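Local coordinates for protein chloroplastic group IIB intron splicing facilitator CRS2, chloroplastic (Zea mays, PDB 1RYB) that facilitates the splicing of group IIB introns in chloroplasts, working in complexes with CAF1 or CAF2 and lacking the peptidyl-tRNA hydrolase activity of its family, at residues Phe39-Met53 with Ile64-Gln78. Residues are numbered along the deposited sequence; the frame is centred on the assembly and turned at random. Where two conformers were deposited one is given.
Sequences FEMVDRIAAEEGITM and IGSIGEVPVLVVKPQ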
ATOM      1  N   PHE A  39       3.886   3.630  -1.252  1.00  9.74           N
ATOM      2  CA  PHE A  39       5.305   3.523  -0.848  1.00  9.89           C
ATOM      3  C   PHE A  39       5.570   4.428   0.394  1.00 16.56           C
ATOM      4  O   PHE A  39       6.228   4.054   1.378  1.00 11.26           O
ATOM      5  CB  PHE A  39       6.210   4.048  -1.988  1.00  7.14           C
ATOM      6  CG  PHE A  39       6.638   2.999  -3.035  1.00  9.22           C
ATOM      7  CD1 PHE A  39       6.025   1.748  -3.132  1.00 10.11           C
ATOM      8  CD2 PHE A  39       7.708   3.291  -3.886  1.00  9.18           C
ATOM      9  CE1 PHE A  39       6.483   0.839  -4.092  1.00 12.56           C
ATOM     10  CE2 PHE A  39       8.186   2.398  -4.848  1.00 13.60           C
ATOM     11  CZ  PHE A  39       7.546   1.166  -4.955  1.00 13.42           C
ATOM     12  N   GLU A  40       5.022   5.668   0.363  1.00 13.84           N
ATOM     13  CA  GLU A  40       5.216   6.558   1.506  1.00 11.15           C
ATOM     14  C   GLU A  40       4.684   5.956   2.770  1.00  7.99           C
ATOM     15  O   GLU A  40       5.248   6.086   3.846  1.00 11.58           O
ATOM     16  CB  GLU A  40       4.505   7.924   1.255  1.00  9.78           C
ATOM     17  CG  GLU A  40       5.166   8.736   0.065  1.00 10.74           C
ATOM     18  CD  GLU A  40       4.613  10.150   0.035  1.00 17.85           C
ATOM     19  OE1 GLU A  40       4.160  10.670  -0.945  1.00 18.91           O
ATOM     20  OE2 GLU A  40       4.478  10.676   1.206  1.00 18.58           O
ATOM     21  N   MET A  41       3.483   5.353   2.688  1.00  8.97           N
ATOM     22  CA  MET A  41       2.861   4.764   3.894  1.00  9.88           C
ATOM     23  C   MET A  41       3.701   3.635   4.448  1.00  7.94           C
ATOM     24  O   MET A  41       3.919   3.550   5.648  1.00 11.43           O
ATOM     25  CB  MET A  41       1.422   4.245   3.619  1.00 10.12           C
ATOM     26  CG  MET A  41       0.687   3.755   4.864  1.00  9.21           C
ATOM     27  SD  MET A  41       0.282   5.101   5.993  1.00 12.01           S
ATOM     28  CE  MET A  41      -1.135   5.861   5.136  1.00 18.99           C
ATOM     29  N   VAL A  42       4.089   2.703   3.578  1.00  8.05           N
ATOM     30  CA  VAL A  42       4.940   1.632   4.054  1.00 12.31           C
ATOM     31  C   VAL A  42       6.307   2.164   4.593  1.00  9.88           C
ATOM     32  O   VAL A  42       6.845   1.635   5.559  1.00 10.41           O
ATOM     33  CB  VAL A  42       5.059   0.403   3.117  1.00 16.95           C
ATOM     34  CG1 VAL A  42       3.673  -0.155   2.851  1.00 14.70           C
ATOM     35  CG2 VAL A  42       5.771   0.712   1.833  1.00 10.89           C
ATOM     36  N   ASP A  43       6.843   3.187   4.000  1.00  9.38           N
ATOM     37  CA  ASP A  43       8.075   3.739   4.539  1.00 14.92           C
ATOM     38  C   ASP A  43       7.865   4.218   5.922  1.00 14.71           C
ATOM     39  O   ASP A  43       8.708   4.085   6.760  1.00 13.12           O
ATOM     40  CB  ASP A  43       8.611   4.931   3.720  1.00 15.54           C
ATOM     41  CG  ASP A  43       9.287   4.468   2.425  1.00 18.14           C
ATOM     42  OD1 ASP A  43       9.788   3.379   2.276  1.00 13.27           O
ATOM     43  OD2 ASP A  43       9.305   5.401   1.496  1.00 23.32           O
ATOM     44  N   ARG A  44       6.730   4.799   6.143  1.00 13.95           N
ATOM     45  CA  ARG A  44       6.400   5.344   7.444  1.00 11.90           C
ATOM     46  C   ARG A  44       6.140   4.240   8.425  1.00 13.27           C
ATOM     47  O   ARG A  44       6.554   4.295   9.575  1.00 15.79           O
ATOM     48  CB  ARG A  44       5.230   6.327   7.314  1.00 18.28           C
ATOM     49  CG  ARG A  44       4.770   6.866   8.647  1.00 33.86           C
ATOM     50  CD  ARG A  44       5.798   7.769   9.372  1.00 31.24           C
ATOM     51  NE  ARG A  44       5.232   8.178  10.679  1.00 32.77           N
ATOM     52  CZ  ARG A  44       5.350   7.524  11.854  1.00 23.08           C
ATOM     53  NH1 ARG A  44       6.104   6.435  12.036  1.00 26.90           N
ATOM     54  NH2 ARG A  44       4.706   8.013  12.902  1.00 28.51           N
ATOM     55  N   ILE A  45       5.476   3.173   7.992  1.00 10.56           N
ATOM     56  CA  ILE A  45       5.257   2.044   8.908  1.00  9.61           C
ATOM     57  C   ILE A  45       6.602   1.415   9.273  1.00 13.73           C
ATOM     58  O   ILE A  45       6.901   1.121  10.463  1.00 11.61           O
ATOM     59  CB  ILE A  45       4.319   1.008   8.282  1.00 14.51           C
ATOM     60  CG1 ILE A  45       2.914   1.654   8.202  1.00  9.35           C
ATOM     61  CG2 ILE A  45       4.292  -0.328   9.063  1.00 12.74           C
ATOM     62  CD1 ILE A  45       2.019   0.904   7.223  1.00  9.36           C
ATOM     63  N   ALA A  46       7.417   1.240   8.287  1.00  9.63           N
ATOM     64  CA  ALA A  46       8.719   0.635   8.512  1.00 11.88           C
ATOM     65  C   ALA A  46       9.516   1.444   9.478  1.00 12.63           C
ATOM     66  O   ALA A  46      10.132   0.939  10.420  1.00 14.13           O
ATOM     67  CB  ALA A  46       9.484   0.493   7.207  1.00 11.36           C
ATOM     68  N   ALA A  47       9.498   2.719   9.292  1.00 13.43           N
ATOM     69  CA  ALA A  47      10.183   3.545  10.234  1.00 17.76           C
ATOM     70  C   ALA A  47       9.631   3.375  11.663  1.00 25.10           C
ATOM     71  O   ALA A  47      10.374   3.259  12.609  1.00 21.20           O
ATOM     72  CB  ALA A  47      10.209   5.033   9.834  1.00 13.79           C
ATOM     73  N   GLU A  48       8.327   3.468  11.828  1.00 13.79           N
ATOM     74  CA  GLU A  48       7.742   3.354  13.108  1.00 12.02           C
ATOM     75  C   GLU A  48       8.007   2.025  13.764  1.00 23.08           C
ATOM     76  O   GLU A  48       8.066   1.958  14.957  1.00 20.30           O
ATOM     77  CB  GLU A  48       6.263   3.535  12.967  1.00 20.35           C
ATOM     78  CG  GLU A  48       5.486   3.381  14.275  1.00 31.39           C
ATOM     79  CD  GLU A  48       5.456   4.692  15.009  1.00 38.47           C
ATOM     80  OE1 GLU A  48       6.109   5.660  14.644  1.00 35.36           O
ATOM     81  OE2 GLU A  48       4.668   4.671  16.057  1.00 23.55           O
ATOM     82  N   GLU A  49       8.164   0.935  13.040  1.00 14.42           N
ATOM     83  CA  GLU A  49       8.356  -0.313  13.724  1.00 13.77           C
ATOM     84  C   GLU A  49       9.809  -0.793  13.751  1.00 18.02           C
ATOM     85  O   GLU A  49      10.094  -1.973  14.036  1.00 21.73           O
ATOM     86  CB  GLU A  49       7.493  -1.463  13.115  1.00 21.34           C
ATOM     87  CG  GLU A  49       5.989  -1.162  12.898  1.00 25.41           C
ATOM     88  CD  GLU A  49       5.238  -0.930  14.202  1.00 42.93           C
ATOM     89  OE1 GLU A  49       4.285  -0.186  14.311  1.00 30.33           O
ATOM     90  OE2 GLU A  49       5.828  -1.486  15.222  1.00 23.76           O
ATOM     91  N   GLY A  50      10.738   0.095  13.371  1.00 18.51           N
ATOM     92  CA  GLY A  50      12.165  -0.198  13.397  1.00 16.22           C
ATOM     93  C   GLY A  50      12.556  -1.236  12.424  1.00 21.19           C
ATOM     94  O   GLY A  50      13.406  -2.118  12.716  1.00 23.43           O
ATOM     95  N   ILE A  51      11.989  -1.095  11.202  1.00 19.02           N
ATOM     96  CA  ILE A  51      12.323  -2.070  10.172  1.00 19.78           C
ATOM     97  C   ILE A  51      13.124  -1.414   9.065  1.00 25.58           C
ATOM     98  O   ILE A  51      12.795  -0.348   8.578  1.00 17.80           O
ATOM     99  CB  ILE A  51      11.093  -2.832   9.598  1.00 11.39           C
ATOM    100  CG1 ILE A  51      10.341  -3.589  10.663  1.00 11.89           C
ATOM    101  CG2 ILE A  51      11.550  -3.807   8.546  1.00 16.64           C
ATOM    102  CD1 ILE A  51       8.898  -3.944  10.199  1.00 15.36           C
ATOM    103  N   THR A  52      14.218  -2.038   8.658  1.00 17.04           N
ATOM    104  CA  THR A  52      14.984  -1.438   7.587  1.00 20.80           C
ATOM    105  C   THR A  52      14.675  -2.196   6.248  1.00 16.85           C
ATOM    106  O   THR A  52      14.678  -3.469   6.213  1.00 17.38           O
ATOM    107  CB  THR A  52      16.493  -1.311   8.001  1.00 55.58           C
ATOM    108  OG1 THR A  52      16.680  -1.894   9.303  1.00 62.21           O
ATOM    109  CG2 THR A  52      16.885   0.178   8.104  1.00 39.15           C
ATOM    110  N   MET A  53      14.242  -1.446   5.199  1.00 14.02           N
ATOM    111  CA  MET A  53      13.815  -2.109   3.982  1.00 17.67           C
ATOM    112  C   MET A  53      15.003  -2.376   3.003  1.00 28.81           C
ATOM    113  O   MET A  53      15.066  -1.861   1.897  1.00 24.91           O
ATOM    114  CB  MET A  53      12.533  -1.497   3.394  1.00 26.34           C
ATOM    115  CG  MET A  53      11.195  -1.910   4.141  1.00  8.39           C
ATOM    116  SD  MET A  53       9.883  -1.467   3.024  1.00 34.54           S
ATOM    117  CE  MET A  53       9.637   0.224   3.550  1.00 40.74           C
ATOM    118  N   ILE A  64      12.042  -7.180   7.144  1.00 10.81           N
ATOM    119  CA  ILE A  64      11.377  -8.125   7.995  1.00 14.67           C
ATOM    120  C   ILE A  64      11.457  -7.667   9.442  1.00 23.08           C
ATOM    121  O   ILE A  64      12.510  -7.200   9.931  1.00 17.00           O
ATOM    122  CB  ILE A  64      12.118  -9.407   7.808  1.00 29.93           C
ATOM    123  CG1 ILE A  64      11.765 -10.070   6.442  1.00 31.71           C
ATOM    124  CG2 ILE A  64      11.856 -10.333   8.972  1.00 26.82           C
ATOM    125  CD1 ILE A  64      12.819 -11.082   5.945  1.00 37.35           C
ATOM    126  N   GLY A  65      10.342  -7.713  10.135  1.00 11.97           N
ATOM    127  CA  GLY A  65      10.342  -7.304  11.503  1.00 10.83           C
ATOM    128  C   GLY A  65       9.038  -7.764  12.174  1.00 14.26           C
ATOM    129  O   GLY A  65       8.499  -8.810  11.893  1.00 15.38           O
ATOM    130  N   SER A  66       8.602  -7.020  13.102  1.00 13.59           N
ATOM    131  CA  SER A  66       7.331  -7.326  13.761  1.00 22.91           C
ATOM    132  C   SER A  66       6.593  -6.063  14.207  1.00 20.18           C
ATOM    133  O   SER A  66       7.157  -4.952  14.308  1.00 15.45           O
ATOM    134  CB  SER A  66       7.494  -8.291  14.912  1.00 21.35           C
ATOM    135  OG  SER A  66       8.454  -7.747  15.745  1.00 23.14           O
ATOM    136  N   ILE A  67       5.298  -6.272  14.407  1.00 13.81           N
ATOM    137  CA  ILE A  67       4.374  -5.262  14.964  1.00 18.12           C
ATOM    138  C   ILE A  67       3.865  -5.932  16.240  1.00 19.36           C
ATOM    139  O   ILE A  67       3.243  -7.046  16.154  1.00 18.75           O
ATOM    140  CB  ILE A  67       3.200  -4.900  14.026  1.00 19.71           C
ATOM    141  CG1 ILE A  67       3.740  -4.169  12.778  1.00 20.60           C
ATOM    142  CG2 ILE A  67       2.136  -4.030  14.771  1.00 22.40           C
ATOM    143  CD1 ILE A  67       2.611  -3.557  11.947  1.00 15.73           C
ATOM    144  N   GLY A  68       4.262  -5.415  17.441  1.00 16.78           N
ATOM    145  CA  GLY A  68       3.874  -6.171  18.594  1.00 15.69           C
ATOM    146  C   GLY A  68       4.576  -7.528  18.462  1.00 19.05           C
ATOM    147  O   GLY A  68       5.763  -7.576  18.100  1.00 23.04           O
ATOM    148  N   GLU A  69       3.874  -8.620  18.745  1.00 21.38           N
ATOM    149  CA  GLU A  69       4.381  -9.985  18.655  1.00 21.81           C
ATOM    150  C   GLU A  69       4.140 -10.591  17.299  1.00 16.95           C
ATOM    151  O   GLU A  69       4.422 -11.757  17.083  1.00 24.22           O
ATOM    152  CB  GLU A  69       3.746 -10.915  19.747  1.00 30.01           C
ATOM    153  CG  GLU A  69       4.013 -10.373  21.188  1.00 71.52           C
ATOM    154  CD  GLU A  69       3.084 -10.914  22.278  1.00100.00           C
ATOM    155  OE1 GLU A  69       2.367 -11.909  22.142  1.00 56.47           O
ATOM    156  OE2 GLU A  69       3.193 -10.247  23.429  1.00100.00           O
ATOM    157  N   VAL A  70       3.587  -9.793  16.376  1.00 13.91           N
ATOM    158  CA  VAL A  70       3.275 -10.359  15.066  1.00 16.51           C
ATOM    159  C   VAL A  70       4.423 -10.104  14.092  1.00 11.28           C
ATOM    160  O   VAL A  70       4.812  -8.978  13.853  1.00 14.44           O
ATOM    161  CB  VAL A  70       1.956  -9.704  14.456  1.00 10.79           C
ATOM    162  CG1 VAL A  70       1.479 -10.417  13.176  1.00 11.80           C
ATOM    163  CG2 VAL A  70       0.855  -9.711  15.514  1.00 15.59           C
ATOM    164  N   PRO A  71       4.891 -11.133  13.517  1.00 14.63           N
ATOM    165  CA  PRO A  71       5.956 -11.009  12.483  1.00 14.06           C
ATOM    166  C   PRO A  71       5.323 -10.416  11.211  1.00 14.39           C
ATOM    167  O   PRO A  71       4.225 -10.818  10.772  1.00 14.62           O
ATOM    168  CB  PRO A  71       6.388 -12.440  12.197  1.00 15.98           C
ATOM    169  CG  PRO A  71       5.669 -13.334  13.196  1.00 23.50           C
ATOM    170  CD  PRO A  71       4.562 -12.545  13.882  1.00 16.99           C
ATOM    171  N   VAL A  72       6.030  -9.508  10.580  1.00 14.10           N
ATOM    172  CA  VAL A  72       5.503  -8.965   9.342  1.00 11.48           C
ATOM    173  C   VAL A  72       6.650  -8.784   8.358  1.00 15.36           C
ATOM    174  O   VAL A  72       7.850  -8.651   8.735  1.00 12.98           O
ATOM    175  CB  VAL A  72       4.896  -7.540   9.601  1.00 12.91           C
ATOM    176  CG1 VAL A  72       3.844  -7.525  10.709  1.00 11.07           C
ATOM    177  CG2 VAL A  72       5.956  -6.458   9.936  1.00 10.62           C
ATOM    178  N   LEU A  73       6.276  -8.678   7.099  1.00 12.15           N
ATOM    179  CA  LEU A  73       7.242  -8.188   6.128  1.00 12.10           C
ATOM    180  C   LEU A  73       6.675  -6.932   5.514  1.00 11.73           C
ATOM    181  O   LEU A  73       5.474  -6.824   5.400  1.00 17.04           O
ATOM    182  CB  LEU A  73       7.752  -9.205   5.130  1.00 18.72           C
ATOM    183  CG  LEU A  73       6.746  -9.937   4.315  1.00 27.24           C
ATOM    184  CD1 LEU A  73       7.427 -10.280   2.996  1.00 41.28           C
ATOM    185  CD2 LEU A  73       6.383 -11.266   4.967  1.00 26.04           C
ATOM    186  N   VAL A  74       7.496  -5.932   5.300  1.00 10.04           N
ATOM    187  CA  VAL A  74       7.056  -4.686   4.683  1.00  9.91           C
ATOM    188  C   VAL A  74       7.671  -4.631   3.331  1.00 15.05           C
ATOM    189  O   VAL A  74       8.817  -4.832   3.233  1.00 11.72           O
ATOM    190  CB  VAL A  74       7.321  -3.409   5.525  1.00 10.44           C
ATOM    191  CG1 VAL A  74       6.485  -3.413   6.801  0.50 16.23           C
ATOM    192  CG2 VAL A  74       8.762  -3.267   5.841  0.50  8.56           C
ATOM    193  N   VAL A  75       6.892  -4.400   2.280  1.00  7.36           N
ATOM    194  CA  VAL A  75       7.389  -4.577   0.921  1.00  8.52           C
ATOM    195  C   VAL A  75       7.030  -3.420  -0.025  1.00  9.95           C
ATOM    196  O   VAL A  75       5.921  -2.929   0.030  1.00  9.77           O
ATOM    197  CB  VAL A  75       6.625  -5.802   0.368  1.00  9.33           C
ATOM    198  CG1 VAL A  75       6.945  -6.087  -1.098  1.00 11.75           C
ATOM    199  CG2 VAL A  75       6.798  -7.035   1.204  1.00  9.76           C
ATOM    200  N   LYS A  76       7.980  -3.045  -0.880  1.00  8.31           N
ATOM    201  CA  LYS A  76       7.820  -2.063  -1.964  1.00  6.43           C
ATOM    202  C   LYS A  76       8.274  -2.779  -3.220  1.00 11.20           C
ATOM    203  O   LYS A  76       9.495  -2.972  -3.459  1.00 10.21           O
ATOM    204  CB  LYS A  76       8.686  -0.810  -1.774  1.00  6.79           C
ATOM    205  CG  LYS A  76       8.194  -0.009  -0.526  1.00 12.27           C
ATOM    206  CD  LYS A  76       8.730   1.439  -0.492  1.00 10.92           C
ATOM    207  CE  LYS A  76      10.217   1.460  -0.228  1.00 15.25           C
ATOM    208  NZ  LYS A  76      10.815   2.821  -0.105  1.00 18.49           N
ATOM    209  N   PRO A  77       7.338  -3.245  -4.019  1.00 10.74           N
ATOM    210  CA  PRO A  77       7.717  -3.887  -5.256  1.00  7.62           C
ATOM    211  C   PRO A  77       8.417  -2.864  -6.149  1.00  7.90           C
ATOM    212  O   PRO A  77       8.075  -1.663  -6.193  1.00 11.06           O
ATOM    213  CB  PRO A  77       6.388  -4.271  -5.941  1.00 11.27           C
ATOM    214  CG  PRO A  77       5.358  -4.282  -4.805  1.00 11.91           C
ATOM    215  CD  PRO A  77       5.898  -3.252  -3.824  1.00 11.20           C
ATOM    216  N   GLN A  78       9.458  -3.335  -6.790  1.00 11.68           N
ATOM    217  CA  GLN A  78      10.227  -2.534  -7.707  1.00 12.92           C
ATOM    218  C   GLN A  78      10.055  -3.072  -9.141  1.00 19.62           C
ATOM    219  O   GLN A  78      11.011  -3.150  -9.894  1.00 20.26           O
ATOM    220  CB  GLN A  78      11.729  -2.557  -7.335  1.00 13.39           C
ATOM    221  CG  GLN A  78      11.923  -2.207  -5.841  1.00 12.81           C
ATOM    222  CD  GLN A  78      11.558  -0.779  -5.515  1.00 13.71           C
ATOM    223  OE1 GLN A  78      10.856  -0.511  -4.490  1.00 14.42           O
ATOM    224  NE2 GLN A  78      12.077   0.143  -6.327  1.00  9.05           N
TER
HETATM  225  O   HOH W   1      10.010   5.096  -1.716  1.00 25.96           O
HETATM  226  O   HOH W   2       5.499  -3.131  17.901  1.00 39.93           O
HETATM  227  O   HOH W   3      14.984  -6.194   7.440  1.00 28.99           O
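Lys76, near the end of strand 70-77, reaches up to Phe39, Val42 and Asp43 and illustrates how one amphipathic side chain can join a helix to a sheet. Its CB lies over the Phe39 ring, 3.6 Å from CE1. CG presses closely on CG2 of Val42 (3.5 Å), the two side chains running alongside one another head to tail. CD sits above the same ring face, 3.9 Å from the centroid and 22° off the normal, a CH-pi contact. At chi3 (-69°) the chain bends, bringing CE near the Met53 methyl and turning NZ to Asp43, where OD1 accepts a salt-bridging hydrogen bond of 2.7 Å through its syn lone pair. A water that accepts a hydrogen bond from NZ also reaches OD2, weakly. At the edge of the Phe39 ring lies the carbonyl O of Pro77, 3.1 Å from CZ.

Farther along, Met53 lies across Val74, with CG and SD against CG2, while Ile51 fits over Gly65, where any CB would strike its CG1. A Schellman motif with Gly50 at C-prime ends the helix and leads the chain back onto the sheet. Just before that glycine, Glu49 lays its CG on Ile67 CG1 (3.8 Å) and sends its carboxylate to Arg187 of helix 169-192.

With a leucine in place of Lys76, Asp43 would probably lose its charged mate, even if some packing on Phe39 survived. Helix 37-48 thus packs on the mixed beta sheet of the alpha/beta peptidyl-tRNA hydrolase fold through apolar contacts, and Lys76 serves both these and the marginal ion pair.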